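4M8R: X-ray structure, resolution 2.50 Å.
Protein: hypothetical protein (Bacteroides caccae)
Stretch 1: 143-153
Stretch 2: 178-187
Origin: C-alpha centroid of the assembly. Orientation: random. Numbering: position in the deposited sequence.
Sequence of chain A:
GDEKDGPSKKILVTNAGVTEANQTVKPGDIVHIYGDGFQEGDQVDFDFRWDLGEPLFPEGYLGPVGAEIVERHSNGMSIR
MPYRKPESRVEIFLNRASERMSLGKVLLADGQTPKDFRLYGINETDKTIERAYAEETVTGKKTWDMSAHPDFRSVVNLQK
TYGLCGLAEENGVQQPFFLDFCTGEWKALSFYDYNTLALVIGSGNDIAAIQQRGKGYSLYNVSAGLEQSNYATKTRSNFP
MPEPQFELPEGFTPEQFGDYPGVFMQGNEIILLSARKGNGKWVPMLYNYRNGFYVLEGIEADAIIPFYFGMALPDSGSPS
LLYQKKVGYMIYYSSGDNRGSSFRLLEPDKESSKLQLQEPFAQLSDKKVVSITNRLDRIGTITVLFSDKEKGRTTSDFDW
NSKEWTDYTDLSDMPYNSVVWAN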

# COMPACT_ATOMS: atom_id res chain seq x y z
N THR A 143 6.09 -32.35 -15.56
CA THR A 143 4.88 -32.74 -16.30
C THR A 143 3.68 -32.97 -15.37
O THR A 143 3.84 -33.45 -14.25
N TRP A 144 2.49 -32.61 -15.85
CA TRP A 144 1.24 -32.86 -15.12
C TRP A 144 0.24 -33.58 -16.02
O TRP A 144 0.07 -33.22 -17.18
N ASP A 145 -0.42 -34.60 -15.46
CA ASP A 145 -1.34 -35.43 -16.22
C ASP A 145 -2.66 -34.69 -16.43
O ASP A 145 -3.26 -34.21 -15.48
N MSE A 146 -3.10 -34.62 -17.69
CA MSE A 146 -4.27 -33.84 -18.06
C MSE A 146 -5.40 -34.72 -18.51
O MSE A 146 -6.34 -34.25 -19.16
N SER A 147 -5.35 -36.01 -18.16
CA SER A 147 -6.27 -37.01 -18.72
C SER A 147 -7.67 -36.99 -18.10
O SER A 147 -8.61 -37.53 -18.68
N ALA A 148 -7.81 -36.39 -16.92
CA ALA A 148 -9.13 -36.19 -16.31
C ALA A 148 -9.95 -35.17 -17.11
O ALA A 148 -11.17 -35.27 -17.18
N HIS A 149 -9.27 -34.18 -17.70
CA HIS A 149 -9.91 -33.21 -18.59
C HIS A 149 -9.05 -33.02 -19.84
O HIS A 149 -8.40 -31.98 -20.00
N PRO A 150 -9.05 -34.02 -20.74
CA PRO A 150 -8.18 -33.98 -21.92
C PRO A 150 -8.50 -32.86 -22.89
O PRO A 150 -7.67 -32.50 -23.71
N ASP A 151 -9.71 -32.31 -22.79
CA ASP A 151 -10.16 -31.21 -23.65
C ASP A 151 -9.86 -29.82 -23.07
O ASP A 151 -10.40 -28.83 -23.55
N PHE A 152 -9.00 -29.77 -22.05
CA PHE A 152 -8.66 -28.52 -21.36
C PHE A 152 -8.28 -27.45 -22.37
O PHE A 152 -7.44 -27.68 -23.24
N ARG A 153 -8.89 -26.28 -22.24
CA ARG A 153 -8.96 -25.31 -23.31
C ARG A 153 -8.87 -23.89 -22.75
O ARG A 153 -9.25 -23.66 -21.61
N PHE A 178 -9.61 -25.21 -12.25
CA PHE A 178 -8.26 -24.84 -11.86
C PHE A 178 -7.44 -26.11 -11.65
O PHE A 178 -7.83 -26.97 -10.86
N LEU A 179 -6.33 -26.23 -12.37
CA LEU A 179 -5.38 -27.31 -12.15
C LEU A 179 -4.29 -26.81 -11.21
O LEU A 179 -3.56 -25.89 -11.55
N ASP A 180 -4.19 -27.43 -10.04
CA ASP A 180 -3.24 -27.02 -9.00
C ASP A 180 -1.90 -27.70 -9.24
O ASP A 180 -1.82 -28.93 -9.21
N PHE A 181 -0.85 -26.92 -9.47
CA PHE A 181 0.48 -27.49 -9.72
C PHE A 181 1.05 -28.26 -8.53
O PHE A 181 1.79 -29.22 -8.72
N CYS A 182 0.73 -27.84 -7.31
CA CYS A 182 1.21 -28.52 -6.10
C CYS A 182 0.77 -29.99 -6.01
O CYS A 182 1.55 -30.84 -5.64
N THR A 183 -0.50 -30.25 -6.35
CA THR A 183 -1.10 -31.58 -6.18
C THR A 183 -1.45 -32.28 -7.48
O THR A 183 -1.65 -33.49 -7.49
N GLY A 184 -1.54 -31.54 -8.58
CA GLY A 184 -2.01 -32.10 -9.85
C GLY A 184 -3.51 -32.36 -9.86
O GLY A 184 -4.02 -33.01 -10.77
N GLU A 185 -4.22 -31.84 -8.86
CA GLU A 185 -5.66 -32.04 -8.73
C GLU A 185 -6.45 -30.92 -9.40
O GLU A 185 -5.99 -29.78 -9.51
N TRP A 186 -7.67 -31.26 -9.83
CA TRP A 186 -8.56 -30.33 -10.51
C TRP A 186 -9.62 -29.80 -9.55
O TRP A 186 -10.19 -30.57 -8.78
N LYS A 187 -9.87 -28.50 -9.59
CA LYS A 187 -10.91 -27.87 -8.77
C LYS A 187 -11.91 -27.16 -9.66
O LYS A 187 -11.52 -26.34 -10.48

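Two tryptophans, one from each stretch, organize this contact, which buries 511 Å² in all. Trp186 gives up the most surface, and Trp144 comes next; each CA-to-CB bond points toward the other stretch, and each indole has the breadth to meet several neighbours at once.

Trp186, with chi1 in the m well and chi2 at 91°, reaches into the loop that follows the strand 143-145. His149, also m at chi1, approaches one face of the indole: its ring edge is directed at that face, with His149 CD2 3.5 Å from Trp186 CD2 and the two planes at 79°. The methylene of His149 joins in, CB lying 4.3 Å from the centroid of the six-membered ring and almost on its normal, a CH-pi contact that suits the electron-rich indole face. Trp186 then plays the opposite part toward Phe152. Here the edge of the indole meets the face of the phenyl ring, Trp186 CZ3 lying 3.6 Å from Phe152 CE1 with the planes at 84°. Phe152 is t at chi1 and closes the type I turn that begins at His149, so one short turn supplies both aromatic partners. Selenomethionine Met146 adds its CG at 3.9 Å from Trp186 CZ2, near the indole plane, although the end of its side chain leads away. Ala148 points toward the indole, and its small methyl fits closely, CB standing 3.7 Å from Trp186 NE1.

The indole nitrogen finds its polar partner in a water, which accepts from Trp186 NE1 at 3.1 Å and from the backbone Ala148 N at 3.1 Å while donating to Asp145 O at 2.9 Å. The water thus links the ring to the loop backbone.

Trp144, m at chi1 with chi2 at -99°, is buried and bonds directly: Trp144 NE1 donates to Phe181 O at 2.9 Å with an angle of 158°, so its one polar group is satisfied. The same residue offers its ring, Phe181 CD1 coming within 3.6 Å of Trp144 CE2; the planes meet obliquely at 40°, with centroids 4.6 Å apart. Phe181 has an m chi1, and its CA-to-CB bond runs sideways. At the indole edge lies Gly184, its CA 4.0 Å from Trp144 CD1; its positive phi of 73° favours glycine. Leu179, t at chi1 and p at chi2, points inward and brings CD2 to 4.3 Å from Trp144 CB, an apolar contact well suited to a buried branched side chain.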

# COMPACT_ATOMS: atom_id res chain seq x y z
CB THR A 143 5.14 -34.01 -17.14
OG1 THR A 143 6.17 -33.73 -18.08
CG2 THR A 143 3.90 -34.46 -17.89
CB TRP A 144 0.62 -31.55 -14.62
CG TRP A 144 1.37 -30.90 -13.51
CD1 TRP A 144 1.09 -30.97 -12.18
CD2 TRP A 144 2.52 -30.06 -13.64
NE1 TRP A 144 2.00 -30.22 -11.46
CE2 TRP A 144 2.89 -29.66 -12.33
CE3 TRP A 144 3.29 -29.62 -14.72
CZ2 TRP A 144 3.99 -28.83 -12.08
CZ3 TRP A 144 4.38 -28.80 -14.48
CH2 TRP A 144 4.72 -28.41 -13.17
CB ASP A 145 -1.57 -36.75 -15.49
CG ASP A 145 -2.58 -37.65 -16.19
OD1 ASP A 145 -2.75 -37.55 -17.43
OD2 ASP A 145 -3.19 -38.48 -15.48
CB MSE A 146 -3.84 -32.91 -19.19
CG MSE A 146 -4.58 -31.58 -19.18
SE MSE A 146 -4.18 -30.56 -20.82
CE MSE A 146 -4.95 -31.76 -22.17
CB SER A 147 -5.67 -38.41 -18.60
OG SER A 147 -5.44 -38.75 -17.25
CB ALA A 148 -8.99 -35.74 -14.86
CB HIS A 149 -10.13 -31.87 -17.86
CG HIS A 149 -11.06 -31.96 -16.70
ND1 HIS A 149 -12.41 -32.21 -16.85
CD2 HIS A 149 -10.84 -31.86 -15.37
CE1 HIS A 149 -12.98 -32.25 -15.65
NE2 HIS A 149 -12.05 -32.03 -14.74
CB PRO A 150 -8.40 -35.34 -22.57
CG PRO A 150 -9.76 -35.76 -22.13
CD PRO A 150 -9.95 -35.19 -20.76
CB ASP A 151 -11.67 -31.36 -23.93
CG ASP A 151 -12.51 -31.39 -22.65
OD1 ASP A 151 -12.02 -31.89 -21.61
OD2 ASP A 151 -13.66 -30.92 -22.69
CB PHE A 152 -7.52 -28.76 -20.36
CG PHE A 152 -7.41 -27.72 -19.27
CD1 PHE A 152 -8.54 -27.21 -18.62
CD2 PHE A 152 -6.16 -27.29 -18.83
CE1 PHE A 152 -8.42 -26.28 -17.61
CE2 PHE A 152 -6.04 -26.36 -17.81
CZ PHE A 152 -7.17 -25.86 -17.20
CB ARG A 153 -10.31 -25.49 -24.00
CG ARG A 153 -10.41 -25.00 -25.42
CD ARG A 153 -11.69 -25.54 -26.04
NE ARG A 153 -12.88 -25.11 -25.31
CZ ARG A 153 -13.82 -24.29 -25.79
NH1 ARG A 153 -13.75 -23.79 -27.02
NH2 ARG A 153 -14.85 -23.97 -25.02
CB PHE A 178 -8.30 -24.03 -10.56
CG PHE A 178 -6.94 -23.73 -9.98
CD1 PHE A 178 -6.12 -22.77 -10.55
CD2 PHE A 178 -6.50 -24.39 -8.85
CE1 PHE A 178 -4.88 -22.49 -10.01
CE2 PHE A 178 -5.26 -24.11 -8.30
CZ PHE A 178 -4.44 -23.16 -8.88
CB LEU A 179 -4.74 -27.76 -13.47
CG LEU A 179 -3.55 -28.71 -13.30
CD1 LEU A 179 -4.00 -30.01 -12.66
CD2 LEU A 179 -2.88 -28.97 -14.64
CB ASP A 180 -3.80 -27.39 -7.62
CG ASP A 180 -2.93 -26.89 -6.46
OD1 ASP A 180 -1.70 -26.76 -6.62
OD2 ASP A 180 -3.50 -26.63 -5.38
CB PHE A 181 1.50 -26.41 -10.13
CG PHE A 181 1.34 -25.89 -11.55
CD1 PHE A 181 0.90 -26.71 -12.58
CD2 PHE A 181 1.69 -24.58 -11.84
CE1 PHE A 181 0.77 -26.21 -13.87
CE2 PHE A 181 1.58 -24.09 -13.13
CZ PHE A 181 1.12 -24.90 -14.14
CB CYS A 182 0.72 -27.81 -4.84
SG CYS A 182 1.29 -26.11 -4.64
CB THR A 183 -2.39 -31.48 -5.36
OG1 THR A 183 -3.30 -30.57 -6.00
CG2 THR A 183 -2.10 -31.00 -3.95
CB GLU A 185 -6.07 -32.14 -7.26
CG GLU A 185 -5.78 -33.49 -6.64
CD GLU A 185 -6.09 -33.54 -5.15
OE1 GLU A 185 -6.36 -32.47 -4.56
OE2 GLU A 185 -6.05 -34.64 -4.57
CB TRP A 186 -9.26 -31.05 -11.67
CG TRP A 186 -8.32 -31.52 -12.71
CD1 TRP A 186 -7.70 -32.74 -12.77
CD2 TRP A 186 -7.88 -30.79 -13.86
NE1 TRP A 186 -6.91 -32.81 -13.89
CE2 TRP A 186 -7.00 -31.63 -14.58
CE3 TRP A 186 -8.14 -29.51 -14.36
CZ2 TRP A 186 -6.38 -31.22 -15.76
CZ3 TRP A 186 -7.53 -29.11 -15.53
CH2 TRP A 186 -6.66 -29.96 -16.22
CB LYS A 187 -10.29 -26.84 -7.82
CG LYS A 187 -9.14 -27.35 -6.96
CD LYS A 187 -9.57 -28.45 -6.01
CE LYS A 187 -8.44 -28.80 -5.05
NZ LYS A 187 -8.67 -30.12 -4.41
O HOH W 1 -5.74 -35.58 -14.77